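Local coordinates for phosphoenolpyruvate--glycerone phosphotransferase (PDB 3B48) that probably passes phosphoryl groups derived from phosphoenolpyruvate towards dihydroxyacetone, as the homodimeric DhaM subunit of the dihydroxyacetone kinase complex, at the interface of chains A and B. Sequence-based numbering; all coordinates share one arbitrary frame. Chains: chain A/B, Uncharacterized protein.

The interface of chains A and B. Residues chain A 12, 17, 71-73, 102-103; chain B 24, 103-104.
The first turn of helix 102-113 of chain A, at A:Leu102 and A:Val103, meets the same turn of chain B, at B:Val103 and B:Glu104, while the loop that follows strand 66-71 brings A:Asp72 and A:Leu73 up beside B:Val103 and helix 15-27 of chain B. B:Glu104 carries the polar link: its chain is bent at chi2 (91°), and OE2 of the carboxylate accepts the backbone N-H of A:Leu102 on its syn lone pair, at 2.8 Å and nearly straight (165° at H). The other oxygen, OE1, binds a water at 2.7 Å that also lies near the backbone N atoms of A:Val103 and B:Val103 at longer range. The carboxylate thus binds the start of the chain A helix directly and that of its own helix through the water; the helix ends may favour its negative charge. Beside the water, the valine side chains cross at about a right angle, with CG2 of A:Val103 3.6 Å from CG2 of B:Val103. The other branch of B:Val103, CG1, packs against CB of A:Asp72 at 3.7 Å. A:Asp72 is itself held within chain A: OD2 takes the hydroxyl OG of A:Ser12 on its syn lone pair at 2.6 Å, and OD1 accepts the backbone N of A:Leu73. Selenomethionine B:Met24, bent at chi3 (64°), sets its SE 3.4 Å from that same OG, and its methyl CE meets CD1 of A:Leu73 tip to tip at 3.7 Å and approaches CD1 of A:Ile17. The valine pair sits close to the two-fold axis and the flanking contacts recur with the chains exchanged; this apolar patch, with its direct and water-mediated hydrogen bonds, joins the helix starts and helps hold together the homodimer of this EIIA-man family protein.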
loop_
_atom_site.group_PDB
_atom_site.type_symbol
_atom_site.label_atom_id
_atom_site.label_comp_id
_atom_site.label_asym_id
_atom_site.label_seq_id
_atom_site.Cartn_x
_atom_site.Cartn_y
_atom_site.Cartn_z
ATOM N N SER A 12 3.075 -9.489 1.169
ATOM C CA SER A 12 3.689 -8.864 -0.006
ATOM C C SER A 12 4.975 -9.619 -0.427
ATOM O O SER A 12 5.480 -10.457 0.329
ATOM C CB SER A 12 4.035 -7.416 0.342
ATOM O OG SER A 12 4.632 -6.747 -0.744
ATOM N N ILE A 17 7.772 -3.313 3.189
ATOM C CA ILE A 17 6.382 -2.846 3.156
ATOM C C ILE A 17 5.565 -3.373 4.342
ATOM O O ILE A 17 4.988 -2.568 5.086
ATOM C CB ILE A 17 5.718 -3.145 1.792
ATOM C CG1 ILE A 17 6.377 -2.301 0.698
ATOM C CG2 ILE A 17 4.206 -2.860 1.821
ATOM C CD1 ILE A 17 5.890 -2.656 -0.736
ATOM N N ALA A 71 -3.224 -8.328 1.130
ATOM C CA ALA A 71 -2.161 -8.550 0.144
ATOM C C ALA A 71 -2.085 -7.371 -0.807
ATOM O O ALA A 71 -3.018 -6.575 -0.874
ATOM C CB ALA A 71 -2.441 -9.835 -0.648
ATOM N N ASP A 72 -1.008 -7.251 -1.565
ATOM C CA ASP A 72 -0.925 -6.180 -2.558
ATOM C C ASP A 72 -1.104 -6.645 -3.997
ATOM O O ASP A 72 -2.143 -6.395 -4.588
ATOM C CB ASP A 72 0.328 -5.286 -2.411
ATOM C CG ASP A 72 1.615 -6.076 -2.185
ATOM O OD1 ASP A 72 1.647 -7.293 -2.483
ATOM O OD2 ASP A 72 2.601 -5.467 -1.712
ATOM N N LEU A 73 -0.101 -7.319 -4.541
ATOM C CA LEU A 73 -0.078 -7.619 -5.960
ATOM C C LEU A 73 -0.416 -9.082 -6.238
ATOM O O LEU A 73 -0.767 -9.818 -5.304
ATOM C CB LEU A 73 1.248 -7.157 -6.582
ATOM C CG LEU A 73 1.664 -5.699 -6.271
ATOM C CD1 LEU A 73 3.004 -5.441 -6.918
ATOM C CD2 LEU A 73 0.632 -4.615 -6.696
ATOM N N LEU A 102 -3.646 -2.848 0.419
ATOM C CA LEU A 102 -2.790 -3.381 1.469
ATOM C C LEU A 102 -2.545 -2.403 2.620
ATOM O O LEU A 102 -2.726 -2.772 3.766
ATOM C CB LEU A 102 -1.467 -3.910 0.897
ATOM C CG LEU A 102 -0.394 -4.303 1.918
ATOM C CD1 LEU A 102 -0.764 -5.576 2.764
ATOM C CD2 LEU A 102 0.859 -4.510 1.183
ATOM N N VAL A 103 -2.172 -1.161 2.326
ATOM C CA VAL A 103 -1.738 -0.248 3.378
ATOM C C VAL A 103 -2.931 0.407 4.070
ATOM O O VAL A 103 -3.119 0.236 5.261
ATOM C CB VAL A 103 -0.777 0.830 2.867
ATOM C CG1 VAL A 103 -0.494 1.845 4.011
ATOM C CG2 VAL A 103 0.532 0.206 2.263
HETATM N N MSE B 24 10.503 -2.855 -4.626
HETATM C CA MSE B 24 9.651 -3.953 -5.121
HETATM C C MSE B 24 9.289 -3.775 -6.580
HETATM O O MSE B 24 9.473 -4.666 -7.388
HETATM C CB MSE B 24 8.387 -4.093 -4.285
HETATM C CG MSE B 24 7.568 -5.318 -4.640
HETATM SE SE MSE B 24 5.897 -5.419 -3.632
HETATM C CE MSE B 24 5.036 -3.799 -4.340
ATOM N N VAL B 103 0.278 1.408 -2.667
ATOM C CA VAL B 103 1.054 0.326 -3.294
ATOM C C VAL B 103 0.487 -0.038 -4.682
ATOM O O VAL B 103 1.187 0.046 -5.712
ATOM C CB VAL B 103 1.132 -0.962 -2.394
ATOM C CG1 VAL B 103 1.938 -2.080 -3.125
ATOM C CG2 VAL B 103 1.765 -0.649 -1.034
ATOM N N GLU B 104 -0.787 -0.419 -4.683
ATOM C CA GLU B 104 -1.452 -0.894 -5.870
ATOM C C GLU B 104 -1.637 0.160 -6.949
ATOM O O GLU B 104 -1.441 -0.135 -8.110
ATOM C CB GLU B 104 -2.773 -1.585 -5.527
ATOM C CG GLU B 104 -2.623 -2.777 -4.545
ATOM C CD GLU B 104 -2.768 -2.364 -3.062
ATOM O OE1 GLU B 104 -2.606 -1.168 -2.707
ATOM O OE2 GLU B 104 -3.060 -3.244 -2.248
HETATM O O HOH W 1 -1.904 0.336 -0.592
#